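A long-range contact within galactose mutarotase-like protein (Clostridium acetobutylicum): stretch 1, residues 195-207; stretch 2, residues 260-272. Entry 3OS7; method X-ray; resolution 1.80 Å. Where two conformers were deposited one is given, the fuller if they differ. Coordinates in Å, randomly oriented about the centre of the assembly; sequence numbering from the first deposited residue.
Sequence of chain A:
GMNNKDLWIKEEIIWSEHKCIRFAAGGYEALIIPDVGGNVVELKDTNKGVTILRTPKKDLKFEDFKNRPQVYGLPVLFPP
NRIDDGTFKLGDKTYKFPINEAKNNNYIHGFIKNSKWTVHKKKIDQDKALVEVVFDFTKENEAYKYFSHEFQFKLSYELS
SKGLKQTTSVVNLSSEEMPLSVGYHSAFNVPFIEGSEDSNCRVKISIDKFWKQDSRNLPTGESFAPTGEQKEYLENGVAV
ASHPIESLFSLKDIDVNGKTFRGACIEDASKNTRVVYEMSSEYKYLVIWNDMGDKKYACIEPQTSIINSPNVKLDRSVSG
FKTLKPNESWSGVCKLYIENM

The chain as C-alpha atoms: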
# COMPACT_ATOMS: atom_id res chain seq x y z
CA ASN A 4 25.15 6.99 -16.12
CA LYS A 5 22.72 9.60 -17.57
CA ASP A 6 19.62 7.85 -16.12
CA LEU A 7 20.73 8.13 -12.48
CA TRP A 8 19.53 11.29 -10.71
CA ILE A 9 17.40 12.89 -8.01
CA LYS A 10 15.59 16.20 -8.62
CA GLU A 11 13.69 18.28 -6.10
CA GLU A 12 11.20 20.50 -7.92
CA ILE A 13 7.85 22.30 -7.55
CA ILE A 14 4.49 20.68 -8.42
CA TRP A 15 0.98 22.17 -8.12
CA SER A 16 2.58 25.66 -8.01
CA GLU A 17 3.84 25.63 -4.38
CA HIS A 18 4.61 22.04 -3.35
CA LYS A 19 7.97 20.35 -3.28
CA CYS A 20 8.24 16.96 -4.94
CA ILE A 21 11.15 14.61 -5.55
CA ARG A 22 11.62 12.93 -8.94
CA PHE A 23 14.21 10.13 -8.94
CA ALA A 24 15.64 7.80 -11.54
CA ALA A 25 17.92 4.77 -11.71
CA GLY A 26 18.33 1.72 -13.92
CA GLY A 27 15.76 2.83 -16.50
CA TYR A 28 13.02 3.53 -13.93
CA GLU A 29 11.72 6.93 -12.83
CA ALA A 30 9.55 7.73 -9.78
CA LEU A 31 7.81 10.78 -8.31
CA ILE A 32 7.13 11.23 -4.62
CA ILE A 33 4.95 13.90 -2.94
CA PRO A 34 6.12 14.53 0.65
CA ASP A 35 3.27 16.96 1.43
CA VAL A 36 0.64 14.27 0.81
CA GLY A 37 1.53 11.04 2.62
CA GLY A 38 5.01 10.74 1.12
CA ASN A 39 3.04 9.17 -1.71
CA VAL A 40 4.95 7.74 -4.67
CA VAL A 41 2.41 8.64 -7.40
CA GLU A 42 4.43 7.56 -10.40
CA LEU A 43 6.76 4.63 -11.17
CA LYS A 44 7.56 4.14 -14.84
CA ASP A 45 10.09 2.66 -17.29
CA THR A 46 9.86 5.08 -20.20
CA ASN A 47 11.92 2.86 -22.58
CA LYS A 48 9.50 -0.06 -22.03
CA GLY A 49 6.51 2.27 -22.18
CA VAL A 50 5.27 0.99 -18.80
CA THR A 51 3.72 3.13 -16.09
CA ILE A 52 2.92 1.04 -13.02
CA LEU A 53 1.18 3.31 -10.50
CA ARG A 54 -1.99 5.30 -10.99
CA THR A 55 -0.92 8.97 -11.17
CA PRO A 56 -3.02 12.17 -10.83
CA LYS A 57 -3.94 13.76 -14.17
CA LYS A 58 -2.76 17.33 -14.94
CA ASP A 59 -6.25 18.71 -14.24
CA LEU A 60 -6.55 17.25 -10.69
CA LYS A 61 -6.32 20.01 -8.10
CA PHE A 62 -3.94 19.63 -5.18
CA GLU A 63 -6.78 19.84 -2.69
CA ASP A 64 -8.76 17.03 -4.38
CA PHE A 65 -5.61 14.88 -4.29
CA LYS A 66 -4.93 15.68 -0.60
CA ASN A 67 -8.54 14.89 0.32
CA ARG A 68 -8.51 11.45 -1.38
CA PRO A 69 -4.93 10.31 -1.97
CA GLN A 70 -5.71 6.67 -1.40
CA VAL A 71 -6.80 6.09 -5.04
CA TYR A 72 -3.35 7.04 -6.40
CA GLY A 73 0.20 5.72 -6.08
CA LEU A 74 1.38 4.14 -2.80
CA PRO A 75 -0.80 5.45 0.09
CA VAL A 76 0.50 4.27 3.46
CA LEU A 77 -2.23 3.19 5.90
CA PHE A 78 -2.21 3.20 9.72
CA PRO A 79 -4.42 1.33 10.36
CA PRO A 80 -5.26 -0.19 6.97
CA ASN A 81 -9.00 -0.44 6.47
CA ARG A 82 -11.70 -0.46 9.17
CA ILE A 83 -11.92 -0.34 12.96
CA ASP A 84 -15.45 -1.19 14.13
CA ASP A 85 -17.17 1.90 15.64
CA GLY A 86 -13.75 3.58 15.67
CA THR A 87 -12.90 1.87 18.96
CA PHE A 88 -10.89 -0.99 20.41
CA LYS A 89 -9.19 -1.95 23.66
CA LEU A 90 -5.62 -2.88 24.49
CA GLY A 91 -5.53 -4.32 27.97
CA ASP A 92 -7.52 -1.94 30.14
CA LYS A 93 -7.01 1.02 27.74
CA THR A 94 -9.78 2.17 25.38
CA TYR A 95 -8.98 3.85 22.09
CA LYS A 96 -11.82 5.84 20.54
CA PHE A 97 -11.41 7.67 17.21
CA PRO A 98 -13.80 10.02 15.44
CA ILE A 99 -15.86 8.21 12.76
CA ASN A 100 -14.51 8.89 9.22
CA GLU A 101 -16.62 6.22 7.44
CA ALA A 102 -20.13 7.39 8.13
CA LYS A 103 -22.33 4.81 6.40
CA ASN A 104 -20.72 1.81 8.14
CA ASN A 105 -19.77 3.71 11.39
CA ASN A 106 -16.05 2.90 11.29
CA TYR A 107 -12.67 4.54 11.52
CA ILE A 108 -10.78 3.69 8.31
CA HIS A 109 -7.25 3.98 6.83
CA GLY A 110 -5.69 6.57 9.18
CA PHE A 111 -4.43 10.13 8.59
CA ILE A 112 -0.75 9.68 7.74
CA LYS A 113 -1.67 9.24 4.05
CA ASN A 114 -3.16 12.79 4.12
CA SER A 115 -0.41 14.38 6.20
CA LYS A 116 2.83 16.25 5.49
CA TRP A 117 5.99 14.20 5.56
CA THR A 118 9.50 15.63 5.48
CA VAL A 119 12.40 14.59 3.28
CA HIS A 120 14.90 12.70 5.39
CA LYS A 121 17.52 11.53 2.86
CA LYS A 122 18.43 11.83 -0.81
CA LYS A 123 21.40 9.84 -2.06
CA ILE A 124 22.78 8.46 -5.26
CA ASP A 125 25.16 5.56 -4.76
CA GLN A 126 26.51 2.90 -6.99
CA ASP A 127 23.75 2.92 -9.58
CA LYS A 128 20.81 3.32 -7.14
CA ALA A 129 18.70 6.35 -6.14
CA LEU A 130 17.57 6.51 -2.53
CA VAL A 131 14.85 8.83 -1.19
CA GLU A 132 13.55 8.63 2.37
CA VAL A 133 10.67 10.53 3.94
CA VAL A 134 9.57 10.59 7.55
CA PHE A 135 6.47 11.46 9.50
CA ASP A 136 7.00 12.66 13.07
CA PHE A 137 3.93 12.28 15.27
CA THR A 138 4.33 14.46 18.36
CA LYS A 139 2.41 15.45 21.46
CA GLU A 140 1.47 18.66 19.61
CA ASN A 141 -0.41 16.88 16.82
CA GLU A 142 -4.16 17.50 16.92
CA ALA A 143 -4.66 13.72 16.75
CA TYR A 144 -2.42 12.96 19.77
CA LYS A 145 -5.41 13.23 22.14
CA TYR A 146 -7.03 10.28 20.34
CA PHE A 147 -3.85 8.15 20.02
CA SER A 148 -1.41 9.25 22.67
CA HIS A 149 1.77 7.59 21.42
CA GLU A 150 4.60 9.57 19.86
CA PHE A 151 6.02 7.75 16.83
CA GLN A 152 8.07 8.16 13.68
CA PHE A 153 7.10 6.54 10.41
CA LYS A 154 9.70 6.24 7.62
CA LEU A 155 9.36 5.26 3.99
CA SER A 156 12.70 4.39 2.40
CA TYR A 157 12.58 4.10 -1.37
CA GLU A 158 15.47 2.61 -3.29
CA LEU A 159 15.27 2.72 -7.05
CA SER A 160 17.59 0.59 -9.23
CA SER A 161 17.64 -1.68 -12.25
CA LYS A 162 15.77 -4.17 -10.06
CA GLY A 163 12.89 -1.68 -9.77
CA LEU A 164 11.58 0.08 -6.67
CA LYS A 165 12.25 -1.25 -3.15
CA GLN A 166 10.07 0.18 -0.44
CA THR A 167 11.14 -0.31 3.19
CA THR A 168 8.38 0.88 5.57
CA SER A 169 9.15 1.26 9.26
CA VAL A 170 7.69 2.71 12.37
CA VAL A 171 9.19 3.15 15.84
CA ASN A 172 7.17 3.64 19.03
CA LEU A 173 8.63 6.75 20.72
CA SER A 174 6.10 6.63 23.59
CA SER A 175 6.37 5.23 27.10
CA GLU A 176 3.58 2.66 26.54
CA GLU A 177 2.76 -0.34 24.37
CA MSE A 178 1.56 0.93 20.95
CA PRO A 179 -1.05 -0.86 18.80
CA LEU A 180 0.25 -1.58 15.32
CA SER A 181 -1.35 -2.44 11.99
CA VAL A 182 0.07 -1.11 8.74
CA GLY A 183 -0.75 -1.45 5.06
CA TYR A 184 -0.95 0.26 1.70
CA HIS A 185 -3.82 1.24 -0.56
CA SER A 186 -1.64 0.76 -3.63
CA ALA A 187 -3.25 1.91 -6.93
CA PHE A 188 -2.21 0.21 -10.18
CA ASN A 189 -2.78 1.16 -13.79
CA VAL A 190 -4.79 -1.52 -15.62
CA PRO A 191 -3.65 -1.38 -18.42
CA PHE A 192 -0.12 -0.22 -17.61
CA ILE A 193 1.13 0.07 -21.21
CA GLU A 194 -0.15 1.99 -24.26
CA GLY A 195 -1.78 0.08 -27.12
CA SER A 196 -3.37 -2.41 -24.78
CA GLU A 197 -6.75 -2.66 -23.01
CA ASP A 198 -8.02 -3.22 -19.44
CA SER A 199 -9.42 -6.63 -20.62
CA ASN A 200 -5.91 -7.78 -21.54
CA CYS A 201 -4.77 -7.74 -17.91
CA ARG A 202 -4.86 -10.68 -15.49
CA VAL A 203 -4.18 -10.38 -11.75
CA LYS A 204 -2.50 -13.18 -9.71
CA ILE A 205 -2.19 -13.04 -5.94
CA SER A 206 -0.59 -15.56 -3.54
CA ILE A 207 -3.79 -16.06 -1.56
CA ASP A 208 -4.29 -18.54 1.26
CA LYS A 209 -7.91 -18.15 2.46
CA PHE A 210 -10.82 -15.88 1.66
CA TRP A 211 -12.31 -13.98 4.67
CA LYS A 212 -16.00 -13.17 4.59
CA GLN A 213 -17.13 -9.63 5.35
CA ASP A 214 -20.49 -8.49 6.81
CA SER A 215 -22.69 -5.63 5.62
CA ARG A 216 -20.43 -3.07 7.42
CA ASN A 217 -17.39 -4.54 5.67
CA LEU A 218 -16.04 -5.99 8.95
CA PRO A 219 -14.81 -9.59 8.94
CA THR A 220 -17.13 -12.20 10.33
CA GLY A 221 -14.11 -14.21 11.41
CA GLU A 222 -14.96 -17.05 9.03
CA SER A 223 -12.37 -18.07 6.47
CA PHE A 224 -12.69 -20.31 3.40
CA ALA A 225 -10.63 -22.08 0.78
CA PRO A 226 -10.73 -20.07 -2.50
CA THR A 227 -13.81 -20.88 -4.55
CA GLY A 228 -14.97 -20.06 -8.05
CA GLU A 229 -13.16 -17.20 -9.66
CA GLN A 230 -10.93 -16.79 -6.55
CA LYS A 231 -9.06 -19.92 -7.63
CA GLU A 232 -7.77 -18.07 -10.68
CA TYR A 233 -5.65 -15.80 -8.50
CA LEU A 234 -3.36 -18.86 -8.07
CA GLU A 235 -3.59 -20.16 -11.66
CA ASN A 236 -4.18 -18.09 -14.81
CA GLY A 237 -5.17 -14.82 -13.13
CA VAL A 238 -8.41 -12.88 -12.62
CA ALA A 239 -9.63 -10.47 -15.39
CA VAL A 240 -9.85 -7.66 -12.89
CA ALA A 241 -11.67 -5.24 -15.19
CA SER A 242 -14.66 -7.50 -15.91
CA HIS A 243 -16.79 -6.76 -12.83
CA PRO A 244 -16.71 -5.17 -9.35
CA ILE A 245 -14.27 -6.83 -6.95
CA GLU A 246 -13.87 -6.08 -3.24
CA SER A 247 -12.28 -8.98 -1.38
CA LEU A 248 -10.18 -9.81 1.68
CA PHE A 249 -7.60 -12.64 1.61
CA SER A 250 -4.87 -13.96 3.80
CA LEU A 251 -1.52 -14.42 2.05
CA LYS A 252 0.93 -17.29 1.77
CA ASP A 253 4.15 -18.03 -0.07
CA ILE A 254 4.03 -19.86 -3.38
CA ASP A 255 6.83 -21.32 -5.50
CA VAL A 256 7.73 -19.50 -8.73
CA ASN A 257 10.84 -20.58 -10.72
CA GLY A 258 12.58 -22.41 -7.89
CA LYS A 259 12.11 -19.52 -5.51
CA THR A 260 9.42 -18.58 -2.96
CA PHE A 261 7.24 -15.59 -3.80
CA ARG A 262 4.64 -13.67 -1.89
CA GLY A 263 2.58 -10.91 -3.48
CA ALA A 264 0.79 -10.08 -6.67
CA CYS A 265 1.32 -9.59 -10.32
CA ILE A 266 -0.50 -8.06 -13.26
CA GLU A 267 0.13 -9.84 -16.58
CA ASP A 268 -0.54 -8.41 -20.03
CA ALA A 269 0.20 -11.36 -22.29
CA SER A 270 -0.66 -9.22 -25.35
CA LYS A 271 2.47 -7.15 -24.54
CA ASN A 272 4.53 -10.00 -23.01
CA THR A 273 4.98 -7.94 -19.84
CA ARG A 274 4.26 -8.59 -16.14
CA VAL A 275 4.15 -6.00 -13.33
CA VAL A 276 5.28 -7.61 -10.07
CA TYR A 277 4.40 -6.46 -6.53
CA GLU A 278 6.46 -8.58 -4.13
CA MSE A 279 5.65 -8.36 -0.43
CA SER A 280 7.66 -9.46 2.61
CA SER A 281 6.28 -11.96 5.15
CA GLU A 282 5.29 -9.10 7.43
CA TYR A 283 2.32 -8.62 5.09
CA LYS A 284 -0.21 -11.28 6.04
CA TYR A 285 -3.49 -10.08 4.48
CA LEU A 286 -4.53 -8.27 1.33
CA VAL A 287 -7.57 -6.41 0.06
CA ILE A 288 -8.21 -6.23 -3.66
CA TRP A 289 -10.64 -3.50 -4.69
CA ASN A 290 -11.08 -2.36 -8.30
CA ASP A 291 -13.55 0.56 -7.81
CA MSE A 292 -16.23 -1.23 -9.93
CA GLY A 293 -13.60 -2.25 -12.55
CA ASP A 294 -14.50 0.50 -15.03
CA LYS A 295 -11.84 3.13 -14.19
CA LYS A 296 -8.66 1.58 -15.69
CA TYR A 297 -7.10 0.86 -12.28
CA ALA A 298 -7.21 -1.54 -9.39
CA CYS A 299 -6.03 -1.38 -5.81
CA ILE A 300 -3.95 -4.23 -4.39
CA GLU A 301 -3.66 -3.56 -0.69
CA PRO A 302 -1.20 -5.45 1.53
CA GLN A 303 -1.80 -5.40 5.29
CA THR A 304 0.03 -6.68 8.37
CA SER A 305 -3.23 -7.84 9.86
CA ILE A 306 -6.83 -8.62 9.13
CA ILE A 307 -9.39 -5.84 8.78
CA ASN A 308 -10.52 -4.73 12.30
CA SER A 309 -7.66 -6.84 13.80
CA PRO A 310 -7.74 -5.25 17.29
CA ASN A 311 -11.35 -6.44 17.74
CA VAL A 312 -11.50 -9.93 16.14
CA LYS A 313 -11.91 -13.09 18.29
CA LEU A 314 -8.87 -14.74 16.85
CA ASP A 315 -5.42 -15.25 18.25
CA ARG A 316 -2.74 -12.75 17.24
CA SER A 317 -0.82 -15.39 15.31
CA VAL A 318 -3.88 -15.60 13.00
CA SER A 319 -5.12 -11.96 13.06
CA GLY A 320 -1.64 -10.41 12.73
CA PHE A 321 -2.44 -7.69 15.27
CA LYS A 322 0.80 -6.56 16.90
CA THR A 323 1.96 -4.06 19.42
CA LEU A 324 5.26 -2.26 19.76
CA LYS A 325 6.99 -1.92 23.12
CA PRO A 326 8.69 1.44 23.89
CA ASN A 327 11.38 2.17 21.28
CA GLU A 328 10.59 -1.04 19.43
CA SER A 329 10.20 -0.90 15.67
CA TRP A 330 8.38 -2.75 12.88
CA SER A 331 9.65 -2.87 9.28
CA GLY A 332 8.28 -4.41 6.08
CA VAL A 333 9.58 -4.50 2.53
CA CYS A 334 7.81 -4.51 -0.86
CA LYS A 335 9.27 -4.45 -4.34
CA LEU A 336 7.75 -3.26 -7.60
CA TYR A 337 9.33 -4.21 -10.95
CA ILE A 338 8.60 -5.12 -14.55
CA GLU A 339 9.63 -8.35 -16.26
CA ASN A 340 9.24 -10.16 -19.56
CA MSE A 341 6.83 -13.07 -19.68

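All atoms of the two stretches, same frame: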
# COMPACT_ATOMS: atom_id res chain seq x y z
N GLY A 195 -1.47 1.03 -26.06
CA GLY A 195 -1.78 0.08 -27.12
C GLY A 195 -2.26 -1.25 -26.58
O GLY A 195 -2.15 -2.28 -27.24
N SER A 196 -2.78 -1.23 -25.36
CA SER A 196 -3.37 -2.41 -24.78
C SER A 196 -4.75 -2.03 -24.25
O SER A 196 -5.25 -0.95 -24.57
CB SER A 196 -2.48 -2.97 -23.70
OG SER A 196 -3.03 -4.18 -23.30
N GLU A 197 -5.39 -2.91 -23.47
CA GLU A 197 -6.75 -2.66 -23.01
C GLU A 197 -6.87 -3.22 -21.60
O GLU A 197 -6.15 -4.17 -21.28
CB GLU A 197 -7.74 -3.38 -23.95
CG GLU A 197 -8.97 -2.59 -24.30
CD GLU A 197 -8.65 -1.42 -25.24
OE1 GLU A 197 -8.39 -1.66 -26.45
OE2 GLU A 197 -8.69 -0.26 -24.78
N ASP A 198 -7.79 -2.68 -20.80
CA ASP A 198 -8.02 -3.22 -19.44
C ASP A 198 -8.34 -4.73 -19.44
O ASP A 198 -7.87 -5.46 -18.54
CB ASP A 198 -9.05 -2.40 -18.63
CG ASP A 198 -10.40 -2.25 -19.33
OD1 ASP A 198 -10.60 -2.86 -20.40
OD2 ASP A 198 -11.27 -1.52 -18.78
N SER A 199 -9.05 -5.21 -20.46
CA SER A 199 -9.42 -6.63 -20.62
C SER A 199 -8.24 -7.55 -20.94
O SER A 199 -8.36 -8.76 -20.91
CB SER A 199 -10.45 -6.76 -21.76
OG SER A 199 -9.93 -6.25 -22.98
N ASN A 200 -7.09 -6.98 -21.29
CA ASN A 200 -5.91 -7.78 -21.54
C ASN A 200 -5.14 -8.14 -20.27
O ASN A 200 -4.18 -8.89 -20.34
CB ASN A 200 -4.96 -7.07 -22.49
CG ASN A 200 -5.56 -6.89 -23.85
OD1 ASN A 200 -6.58 -7.49 -24.14
ND2 ASN A 200 -4.97 -6.03 -24.67
N CYS A 201 -5.54 -7.57 -19.13
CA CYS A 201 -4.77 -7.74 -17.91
C CYS A 201 -5.35 -8.80 -16.99
O CYS A 201 -6.55 -8.80 -16.73
CB CYS A 201 -4.67 -6.43 -17.15
SG CYS A 201 -3.65 -5.22 -18.02
N ARG A 202 -4.47 -9.67 -16.47
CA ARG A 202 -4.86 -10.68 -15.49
C ARG A 202 -4.10 -10.44 -14.19
O ARG A 202 -2.90 -10.18 -14.22
CB ARG A 202 -4.52 -12.07 -15.97
CG ARG A 202 -5.08 -12.44 -17.32
CD ARG A 202 -6.53 -12.73 -17.21
NE ARG A 202 -7.00 -13.57 -18.31
CZ ARG A 202 -8.08 -14.33 -18.25
NH1 ARG A 202 -8.82 -14.37 -17.13
NH2 ARG A 202 -8.42 -15.08 -19.30
N VAL A 203 -4.80 -10.55 -13.07
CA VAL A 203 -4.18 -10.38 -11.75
C VAL A 203 -4.01 -11.73 -11.02
O VAL A 203 -4.96 -12.49 -10.91
CB VAL A 203 -4.97 -9.39 -10.86
CG1 VAL A 203 -4.33 -9.34 -9.46
CG2 VAL A 203 -4.93 -7.97 -11.48
N LYS A 204 -2.78 -12.02 -10.58
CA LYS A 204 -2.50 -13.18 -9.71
C LYS A 204 -2.09 -12.68 -8.35
O LYS A 204 -1.49 -11.62 -8.24
CB LYS A 204 -1.38 -14.04 -10.29
CG LYS A 204 -1.73 -14.63 -11.66
CD LYS A 204 -0.50 -15.20 -12.36
CE LYS A 204 -0.91 -15.87 -13.66
NZ LYS A 204 0.23 -16.58 -14.28
N ILE A 205 -2.48 -13.40 -7.32
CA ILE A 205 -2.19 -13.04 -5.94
C ILE A 205 -1.95 -14.33 -5.17
O ILE A 205 -2.71 -15.28 -5.31
CB ILE A 205 -3.36 -12.30 -5.24
CG1 ILE A 205 -3.83 -11.08 -6.03
CG2 ILE A 205 -2.95 -11.87 -3.81
CD1 ILE A 205 -5.16 -10.47 -5.48
N SER A 206 -0.94 -14.34 -4.29
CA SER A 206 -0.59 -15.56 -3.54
C SER A 206 -1.50 -15.73 -2.32
O SER A 206 -1.07 -15.62 -1.18
CB SER A 206 0.90 -15.52 -3.14
OG SER A 206 1.22 -14.40 -2.34
N ILE A 207 -2.79 -15.98 -2.59
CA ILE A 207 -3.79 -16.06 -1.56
C ILE A 207 -3.76 -17.40 -0.85
O ILE A 207 -3.42 -18.42 -1.46
CB ILE A 207 -5.20 -15.78 -2.10
CG1 ILE A 207 -5.61 -16.79 -3.18
CG2 ILE A 207 -5.28 -14.34 -2.62
CD1 ILE A 207 -7.11 -16.73 -3.62
N THR A 260 10.71 -18.97 -3.56
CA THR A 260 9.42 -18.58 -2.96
C THR A 260 9.06 -17.13 -3.34
O THR A 260 9.92 -16.28 -3.51
CB THR A 260 9.37 -18.74 -1.45
OG1 THR A 260 10.36 -17.92 -0.84
CG2 THR A 260 9.56 -20.23 -1.05
N PHE A 261 7.76 -16.90 -3.45
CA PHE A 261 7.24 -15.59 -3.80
C PHE A 261 5.99 -15.36 -3.00
O PHE A 261 5.18 -16.27 -2.84
CB PHE A 261 6.90 -15.55 -5.27
CG PHE A 261 6.26 -14.24 -5.71
CD1 PHE A 261 7.03 -13.14 -5.97
CD2 PHE A 261 4.89 -14.14 -5.81
CE1 PHE A 261 6.45 -11.93 -6.34
CE2 PHE A 261 4.31 -12.93 -6.19
CZ PHE A 261 5.07 -11.85 -6.46
N ARG A 262 5.86 -14.14 -2.49
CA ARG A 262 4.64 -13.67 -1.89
C ARG A 262 4.30 -12.32 -2.52
O ARG A 262 5.15 -11.46 -2.68
CB ARG A 262 4.77 -13.54 -0.38
CG ARG A 262 3.53 -12.96 0.34
CD ARG A 262 3.72 -12.73 1.85
NE ARG A 262 3.89 -14.03 2.48
CZ ARG A 262 3.41 -14.43 3.64
NH1 ARG A 262 2.68 -13.65 4.40
NH2 ARG A 262 3.66 -15.67 4.03
N GLY A 263 3.04 -12.18 -2.93
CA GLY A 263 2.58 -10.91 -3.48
C GLY A 263 1.65 -11.10 -4.64
O GLY A 263 0.91 -12.08 -4.71
N ALA A 264 1.69 -10.13 -5.54
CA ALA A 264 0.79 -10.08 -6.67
C ALA A 264 1.53 -9.78 -7.94
O ALA A 264 2.66 -9.29 -7.94
CB ALA A 264 -0.35 -9.02 -6.41
N CYS A 265 0.86 -10.07 -9.05
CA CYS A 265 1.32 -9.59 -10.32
C CYS A 265 0.18 -9.31 -11.25
O CYS A 265 -0.92 -9.83 -11.06
CB CYS A 265 2.35 -10.52 -10.97
SG CYS A 265 1.70 -12.06 -11.63
N ILE A 266 0.46 -8.45 -12.23
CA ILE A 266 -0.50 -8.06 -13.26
C ILE A 266 0.17 -8.39 -14.58
O ILE A 266 1.24 -7.85 -14.89
CB ILE A 266 -0.86 -6.57 -13.22
CG1 ILE A 266 -1.26 -6.13 -11.81
CG2 ILE A 266 -1.96 -6.25 -14.27
CD1 ILE A 266 -1.49 -4.58 -11.68
N GLU A 267 -0.43 -9.31 -15.33
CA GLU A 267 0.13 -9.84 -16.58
C GLU A 267 -0.69 -9.31 -17.75
O GLU A 267 -1.92 -9.40 -17.75
CB GLU A 267 0.07 -11.38 -16.61
CG GLU A 267 1.08 -12.05 -15.66
CD GLU A 267 1.06 -13.55 -15.69
OE1 GLU A 267 0.26 -14.14 -16.44
OE2 GLU A 267 1.87 -14.14 -14.95
N ASP A 268 0.02 -8.76 -18.72
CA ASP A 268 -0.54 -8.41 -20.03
C ASP A 268 0.19 -9.24 -21.08
O ASP A 268 1.24 -8.86 -21.63
CB ASP A 268 -0.37 -6.91 -20.28
CG ASP A 268 -1.12 -6.45 -21.50
OD1 ASP A 268 -1.41 -7.31 -22.37
OD2 ASP A 268 -1.41 -5.23 -21.57
N ALA A 269 -0.36 -10.42 -21.33
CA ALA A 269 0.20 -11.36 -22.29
C ALA A 269 0.32 -10.73 -23.68
O ALA A 269 1.29 -10.95 -24.37
CB ALA A 269 -0.67 -12.71 -22.33
N SER A 270 -0.65 -9.89 -24.04
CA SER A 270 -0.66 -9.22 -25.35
C SER A 270 0.61 -8.40 -25.56
O SER A 270 1.05 -8.21 -26.70
CB SER A 270 -1.92 -8.35 -25.51
OG SER A 270 -1.77 -7.05 -24.93
N LYS A 271 1.21 -7.91 -24.46
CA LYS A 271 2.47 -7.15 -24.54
C LYS A 271 3.67 -7.89 -23.94
O LYS A 271 4.74 -7.33 -23.79
CB LYS A 271 2.27 -5.80 -23.86
CG LYS A 271 1.21 -4.95 -24.52
CD LYS A 271 1.69 -4.52 -25.91
CE LYS A 271 0.76 -3.53 -26.58
NZ LYS A 271 1.38 -3.05 -27.86
N ASN A 272 3.48 -9.17 -23.61
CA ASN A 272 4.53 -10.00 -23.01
C ASN A 272 5.23 -9.37 -21.80
O ASN A 272 6.44 -9.56 -21.60
CB ASN A 272 5.61 -10.43 -24.03
CG ASN A 272 6.31 -11.72 -23.58
OD1 ASN A 272 5.65 -12.74 -23.39
ND2 ASN A 272 7.63 -11.67 -23.37

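The antiparallel ladder between these stretches ends in a side chain: beyond the regular backbone pairs, the hydroxyl of Ser-206 takes the place of a main-chain acceptor, and Gly-263 N donates to Ser-206 OG at 2.9 Å, nearly straight at 169°. Ser-206 N in turn donates to Gly-263 O at 3.0 Å, so the two residues still close a two-bond ring. The p rotamer of Ser-206 (chi1 59°) puts the hydroxyl there, and the short side chain fits this buried site. Gly-263 has phi/psi of 141/-150, where a CB would be jammed against the preceding carbonyl oxygen and crowded by Phe-261 CZ; glycine suits the position for that reason.

Before this closure the strands run at 158° to each other, with axes 4.6 Å apart at closest approach. Arg-202 and Glu-267 form one hydrogen-bonded pair (Arg-202 N to Glu-267 O 2.9 Å, Glu-267 N to Arg-202 O 2.8 Å); Lys-204 and Cys-265 form the next (Lys-204 N to Cys-265 O and Cys-265 N to Lys-204 O, both 2.9 Å). Between them, Val-203 lies opposite Ile-266, where CA-H...O contacts such as Val-203 CA to Cys-265 O (3.4 Å) supplement the ladder.

The two faces differ in character. On one, Cys-201, Val-203, Ile-205, Ala-264 and Ile-266 are buried: Val-203 CG2 meets Ile-266 CG1 at 4.1 Å, Cys-201 CB meets Ile-266 CG2 at 4.0 Å, and Ile-205 CG1 rests 4.1 Å from the small Ala-264 CB. On the other, Lys-204 reaches diagonally past Cys-265 to Glu-267. After an m chi1 its chain is extended, t at chi2 through chi4, and Lys-204 NZ forms a salt bridge with Glu-267 OE2 at 3.0 Å, with a weak second bond to Glu-267 OE1 at 3.3 Å. Along the way Lys-204 CB packs 3.9 Å from Cys-265 SG. The lysine charge thus answers that of a buried glutamate, while the end of Arg-202 leads away from stretch 2.

At the far end, Asp-268 anchors the loop of stretch 1 and the 3-10 turn of stretch 2. Its OD2 accepts from Ser-196 OG at 2.6 Å, while Asp-268 OD1 accepts from Ser-270 OG, also at 2.6 Å; both serine hydroxyls are short enough to sit directly against the carboxylate. Lys-271 folds over the margin, its CE 3.2 Å from Gly-195 O. Together the two stretches bury 764 Å², both sides summed.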